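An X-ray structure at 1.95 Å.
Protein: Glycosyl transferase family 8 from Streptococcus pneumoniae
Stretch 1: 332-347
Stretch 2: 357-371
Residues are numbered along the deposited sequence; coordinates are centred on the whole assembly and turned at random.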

# COMPACT_ATOMS: atom_id res chain seq x y z
N LEU A 332 -18.91 13.99 -15.92
CA LEU A 332 -20.23 14.13 -16.55
C LEU A 332 -20.92 15.39 -16.02
O LEU A 332 -20.54 15.90 -14.96
CB LEU A 332 -21.07 12.87 -16.31
CG LEU A 332 -20.60 11.58 -17.00
CD1 LEU A 332 -21.21 10.35 -16.35
CD2 LEU A 332 -20.92 11.60 -18.48
N PRO A 333 -21.92 15.91 -16.75
CA PRO A 333 -22.59 17.16 -16.37
C PRO A 333 -23.08 17.24 -14.91
O PRO A 333 -22.93 18.30 -14.31
CB PRO A 333 -23.77 17.23 -17.33
CG PRO A 333 -23.25 16.58 -18.58
CD PRO A 333 -22.35 15.46 -18.09
N MSE A 334 -23.63 16.17 -14.34
CA MSE A 334 -24.12 16.23 -12.96
C MSE A 334 -23.00 16.39 -11.97
O MSE A 334 -23.15 16.96 -10.90
CB MSE A 334 -25.02 15.03 -12.71
CG MSE A 334 -26.39 15.30 -13.33
SE MSE A 334 -27.54 13.67 -13.17
CE MSE A 334 -28.95 14.34 -14.43
N LEU A 335 -21.84 15.89 -12.35
CA LEU A 335 -20.67 15.99 -11.48
C LEU A 335 -20.03 17.38 -11.59
O LEU A 335 -19.64 17.97 -10.58
CB LEU A 335 -19.65 14.90 -11.83
CG LEU A 335 -20.26 13.49 -11.83
CD1 LEU A 335 -19.29 12.44 -12.34
CD2 LEU A 335 -20.75 13.14 -10.43
N LEU A 336 -19.95 17.90 -12.81
CA LEU A 336 -19.48 19.27 -13.03
C LEU A 336 -20.38 20.26 -12.30
O LEU A 336 -19.88 21.22 -11.70
CB LEU A 336 -19.45 19.57 -14.54
CG LEU A 336 -18.90 20.89 -15.10
CD1 LEU A 336 -20.02 21.85 -15.47
CD2 LEU A 336 -17.89 21.57 -14.17
N GLU A 337 -21.69 20.03 -12.32
CA GLU A 337 -22.62 20.94 -11.64
C GLU A 337 -22.31 21.05 -10.15
O GLU A 337 -22.36 22.15 -9.59
CB GLU A 337 -24.08 20.50 -11.85
CG GLU A 337 -25.08 21.35 -11.07
CD GLU A 337 -26.53 21.06 -11.42
OE1 GLU A 337 -26.87 19.89 -11.70
OE2 GLU A 337 -27.33 22.02 -11.40
N GLN A 338 -21.99 19.93 -9.51
CA GLN A 338 -21.70 19.94 -8.07
C GLN A 338 -20.40 20.68 -7.77
O GLN A 338 -20.28 21.33 -6.73
CB GLN A 338 -21.65 18.51 -7.51
CG GLN A 338 -22.99 17.78 -7.57
CD GLN A 338 -24.12 18.58 -6.96
OE1 GLN A 338 -24.03 19.04 -5.82
NE2 GLN A 338 -25.20 18.77 -7.72
N ILE A 339 -19.43 20.56 -8.67
CA ILE A 339 -18.16 21.28 -8.52
C ILE A 339 -18.38 22.79 -8.67
O ILE A 339 -17.80 23.58 -7.93
CB ILE A 339 -17.10 20.78 -9.52
CG1 ILE A 339 -16.78 19.31 -9.26
CG2 ILE A 339 -15.81 21.61 -9.43
CD1 ILE A 339 -15.85 18.66 -10.27
N VAL A 340 -19.23 23.18 -9.62
CA VAL A 340 -19.54 24.60 -9.82
C VAL A 340 -20.18 25.21 -8.57
O VAL A 340 -19.76 26.27 -8.10
CB VAL A 340 -20.44 24.82 -11.05
CG1 VAL A 340 -20.81 26.29 -11.17
CG2 VAL A 340 -19.72 24.37 -12.32
N ILE A 341 -21.19 24.53 -8.02
CA ILE A 341 -21.83 24.96 -6.78
C ILE A 341 -20.81 25.18 -5.67
O ILE A 341 -20.92 26.11 -4.87
CB ILE A 341 -22.88 23.93 -6.32
CG1 ILE A 341 -24.02 23.82 -7.33
CG2 ILE A 341 -23.44 24.28 -4.94
CD1 ILE A 341 -25.03 22.74 -6.99
N ALA A 342 -19.79 24.32 -5.63
CA ALA A 342 -18.76 24.37 -4.60
C ALA A 342 -17.65 25.39 -4.87
O ALA A 342 -16.81 25.64 -4.00
CB ALA A 342 -18.17 22.99 -4.40
N SER A 343 -17.64 25.98 -6.07
CA SER A 343 -16.55 26.89 -6.43
C SER A 343 -16.89 28.36 -6.15
O SER A 343 -18.05 28.70 -5.93
CB SER A 343 -16.17 26.70 -7.90
OG SER A 343 -15.80 25.36 -8.15
N ASP A 344 -15.85 29.20 -6.14
CA ASP A 344 -16.01 30.62 -5.86
C ASP A 344 -15.99 31.44 -7.15
O ASP A 344 -16.50 32.55 -7.20
CB ASP A 344 -14.86 31.12 -4.97
CG ASP A 344 -14.87 30.51 -3.59
OD1 ASP A 344 -15.91 30.61 -2.90
OD2 ASP A 344 -13.83 29.93 -3.19
N LEU A 345 -15.38 30.87 -8.19
CA LEU A 345 -15.10 31.65 -9.40
C LEU A 345 -14.91 30.75 -10.61
O LEU A 345 -14.12 29.80 -10.56
CB LEU A 345 -13.84 32.49 -9.18
CG LEU A 345 -13.31 33.24 -10.40
CD1 LEU A 345 -14.30 34.30 -10.82
CD2 LEU A 345 -11.97 33.86 -10.08
N TYR A 346 -15.64 31.03 -11.69
CA TYR A 346 -15.45 30.27 -12.92
C TYR A 346 -14.39 30.94 -13.80
O TYR A 346 -14.42 32.16 -14.00
CB TYR A 346 -16.77 30.14 -13.70
CG TYR A 346 -16.68 29.12 -14.81
CD1 TYR A 346 -16.20 29.46 -16.07
CD2 TYR A 346 -17.04 27.80 -14.59
CE1 TYR A 346 -16.09 28.52 -17.08
CE2 TYR A 346 -16.94 26.85 -15.59
CZ TYR A 346 -16.46 27.22 -16.82
OH TYR A 346 -16.35 26.27 -17.82
N LEU A 347 -13.45 30.14 -14.30
CA LEU A 347 -12.43 30.64 -15.23
C LEU A 347 -12.70 30.12 -16.64
O LEU A 347 -12.48 28.93 -16.92
CB LEU A 347 -11.03 30.21 -14.78
CG LEU A 347 -10.56 30.61 -13.38
CD1 LEU A 347 -9.14 30.12 -13.12
CD2 LEU A 347 -10.63 32.11 -13.20
N ASP A 357 -24.23 24.93 -20.91
CA ASP A 357 -24.78 24.63 -19.57
C ASP A 357 -23.86 25.01 -18.40
O ASP A 357 -24.34 25.24 -17.29
CB ASP A 357 -25.22 23.17 -19.46
CG ASP A 357 -26.72 22.99 -19.67
OD1 ASP A 357 -27.44 24.02 -19.74
OD2 ASP A 357 -27.17 21.84 -19.76
N ALA A 358 -22.56 25.07 -18.63
CA ALA A 358 -21.65 25.54 -17.60
C ALA A 358 -21.97 27.00 -17.28
O ALA A 358 -22.02 27.38 -16.11
CB ALA A 358 -20.20 25.40 -18.05
N TYR A 359 -22.21 27.80 -18.31
CA TYR A 359 -22.68 29.17 -18.14
C TYR A 359 -24.02 29.17 -17.40
O TYR A 359 -24.27 30.02 -16.55
CB TYR A 359 -22.83 29.86 -19.50
CG TYR A 359 -21.54 30.05 -20.27
CD1 TYR A 359 -20.37 30.41 -19.63
CD2 TYR A 359 -21.50 29.86 -21.65
CE1 TYR A 359 -19.19 30.58 -20.34
CE2 TYR A 359 -20.32 30.02 -22.36
CZ TYR A 359 -19.17 30.38 -21.70
OH TYR A 359 -18.00 30.55 -22.40
N GLU A 360 -24.88 28.21 -17.74
CA GLU A 360 -26.17 28.08 -17.07
C GLU A 360 -25.98 27.82 -15.58
O GLU A 360 -26.61 28.47 -14.75
CB GLU A 360 -27.00 26.96 -17.69
CG GLU A 360 -27.53 27.29 -19.08
CD GLU A 360 -28.88 26.64 -19.34
OE1 GLU A 360 -29.43 26.84 -20.45
OE2 GLU A 360 -29.38 25.94 -18.44
N PHE A 361 -25.10 26.88 -15.25
CA PHE A 361 -24.78 26.60 -13.85
C PHE A 361 -24.19 27.85 -13.21
O PHE A 361 -24.53 28.19 -12.08
CB PHE A 361 -23.80 25.43 -13.74
CG PHE A 361 -24.32 24.13 -14.29
CD1 PHE A 361 -25.69 23.89 -14.39
CD2 PHE A 361 -23.44 23.14 -14.72
CE1 PHE A 361 -26.17 22.69 -14.90
CE2 PHE A 361 -23.91 21.94 -15.23
CZ PHE A 361 -25.27 21.72 -15.32
N VAL A 362 -23.30 28.53 -13.93
CA VAL A 362 -22.67 29.75 -13.44
C VAL A 362 -23.70 30.83 -13.07
O VAL A 362 -23.64 31.41 -11.98
CB VAL A 362 -21.65 30.32 -14.46
CG1 VAL A 362 -21.31 31.76 -14.13
CG2 VAL A 362 -20.39 29.47 -14.48
N LEU A 363 -24.64 31.08 -13.98
CA LEU A 363 -25.71 32.05 -13.73
C LEU A 363 -26.63 31.62 -12.58
O LEU A 363 -26.93 32.41 -11.68
CB LEU A 363 -26.55 32.21 -15.00
CG LEU A 363 -26.10 33.28 -15.99
CD1 LEU A 363 -26.89 33.20 -17.29
CD2 LEU A 363 -26.23 34.66 -15.36
N LYS A 364 -27.07 30.37 -12.64
CA LYS A 364 -28.01 29.81 -11.69
C LYS A 364 -27.51 29.90 -10.25
O LYS A 364 -28.27 30.20 -9.33
CB LYS A 364 -28.29 28.36 -12.08
CG LYS A 364 -29.25 27.59 -11.19
CD LYS A 364 -29.70 26.32 -11.91
CE LYS A 364 -30.14 25.24 -10.94
NZ LYS A 364 -31.33 25.63 -10.13
N TYR A 365 -26.21 29.66 -10.05
CA TYR A 365 -25.65 29.67 -8.71
C TYR A 365 -24.90 30.98 -8.39
O TYR A 365 -24.15 31.07 -7.41
CB TYR A 365 -24.78 28.42 -8.49
CG TYR A 365 -25.57 27.13 -8.71
CD1 TYR A 365 -26.56 26.74 -7.83
CD2 TYR A 365 -25.31 26.32 -9.81
CE1 TYR A 365 -27.29 25.58 -8.03
CE2 TYR A 365 -26.02 25.15 -10.02
CZ TYR A 365 -27.01 24.78 -9.13
OH TYR A 365 -27.72 23.62 -9.33
N LYS A 366 -25.14 31.99 -9.23
CA LYS A 366 -24.60 33.34 -9.03
C LYS A 366 -23.08 33.39 -8.85
O LYS A 366 -22.59 34.05 -7.94
CB LYS A 366 -25.25 34.03 -7.83
CG LYS A 366 -26.54 34.78 -8.14
CD LYS A 366 -27.74 33.88 -7.93
CE LYS A 366 -27.73 33.27 -6.54
NZ LYS A 366 -28.70 32.15 -6.39
N LYS A 367 -22.35 32.71 -9.73
CA LYS A 367 -20.90 32.68 -9.64
C LYS A 367 -20.29 33.73 -10.57
O LYS A 367 -20.73 33.88 -11.71
CB LYS A 367 -20.37 31.29 -10.01
CG LYS A 367 -20.98 30.15 -9.18
CD LYS A 367 -20.55 30.22 -7.71
CE LYS A 367 -21.17 29.09 -6.90
NZ LYS A 367 -20.66 29.08 -5.50
N PRO A 368 -19.29 34.48 -10.06
CA PRO A 368 -18.54 35.41 -10.91
C PRO A 368 -17.74 34.62 -11.93
O PRO A 368 -17.37 33.48 -11.64
CB PRO A 368 -17.58 36.08 -9.92
CG PRO A 368 -17.42 35.08 -8.82
CD PRO A 368 -18.77 34.44 -8.69
N MSE A 369 -17.49 35.21 -13.09
CA MSE A 369 -16.77 34.52 -14.15
C MSE A 369 -15.85 35.51 -14.87
O MSE A 369 -16.26 36.63 -15.19
CB MSE A 369 -17.75 33.88 -15.14
CG MSE A 369 -17.11 33.24 -16.35
SE MSE A 369 -18.44 32.30 -17.42
CE MSE A 369 -19.68 33.77 -17.73
N ILE A 370 -14.61 35.11 -15.11
CA ILE A 370 -13.67 35.98 -15.82
C ILE A 370 -13.03 35.20 -16.96
O ILE A 370 -13.12 33.97 -17.01
CB ILE A 370 -12.59 36.56 -14.88
CG1 ILE A 370 -11.73 35.44 -14.29
CG2 ILE A 370 -13.25 37.37 -13.77
CD1 ILE A 370 -10.62 35.94 -13.39
N ALA A 371 -12.38 35.90 -17.88
CA ALA A 371 -11.83 35.24 -19.06
C ALA A 371 -10.60 35.96 -19.59
O ALA A 371 -10.28 37.07 -19.16
CB ALA A 371 -12.89 35.13 -20.15

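Each stretch runs from helix through a turn into a strand, and the two lie side by side in the same sense. The axes of helices 333-342 and 357-364 are inclined at 35° and approach to 9.7 Å; the strands, at 25°, approach to 5.0 Å. Together the stretches bury 924 Å², counted over both sides.

Between the helices the main bump is F361. Its CA-CB bond points toward the first helix, and with chi1 at -61° (m) the ring enters a hollow lined by P333, L336, E337 and V340. E337 CB lies over one face, 3.9 Å from the ring centroid and 19° off the normal, while L336 CD1 meets the edge, 3.7 Å from F361 CD2. V340 CG1 packs against F361 CB at 4.0 Å. The flat ring thus fits beneath the aliphatic base of E337, whose extended chain (chi1 and chi2 both t) carries its carboxylate on to Y365. There Y365 OH donates a hydrogen bond to E337 OE2 at 2.6 Å, close to the plane of the tyrosine ring. This leaves a ring face free for I341: its CG1 sits 3.5 Å from the Y365 centroid, only 8° off the normal, and its CD1 comes within 3.6 Å of Y365 CZ. Tyrosine suits the place because it offers both a flat apolar face and a polar tip.

Where the first helix gives way to the turn, K367 reaches across. Its NZ donates to I341 O at 3.0 Å and to S343 O at 2.7 Å, so an ammonium group answers two backbone carbonyls. Behind it, K367 CG packs 4.3 Å from V340 CG1.

The strands pair in parallel, Y346 opposite M369 and L347 opposite I370. Y346 uses both its backbone polar atoms: Y346 N donates to P368 O (3.0 Å, 169° at the hydrogen), and I370 N donates to Y346 O (3.2 Å, 160°). P368, lacking an amide hydrogen, contributes its carbonyl here, and its ring packs by CG against L345 CD1 at 3.8 Å.

On the sheet face bearing Y346 and M369, the tyrosine ring fills the space beside the second helix: V362 CG2 is 3.7 Å from Y346 CG, A358 CB is 4.3 Å from Y346 CZ, and selenomethionine M369 places SE 3.9 Å from Y346 CD1. On the face bearing L347 and I370, L347 CD2 contacts I370 CG1 at 3.7 Å, while I370 CD1 extends to L345 CD2 at 4.1 Å, a buried branched-aliphatic cluster.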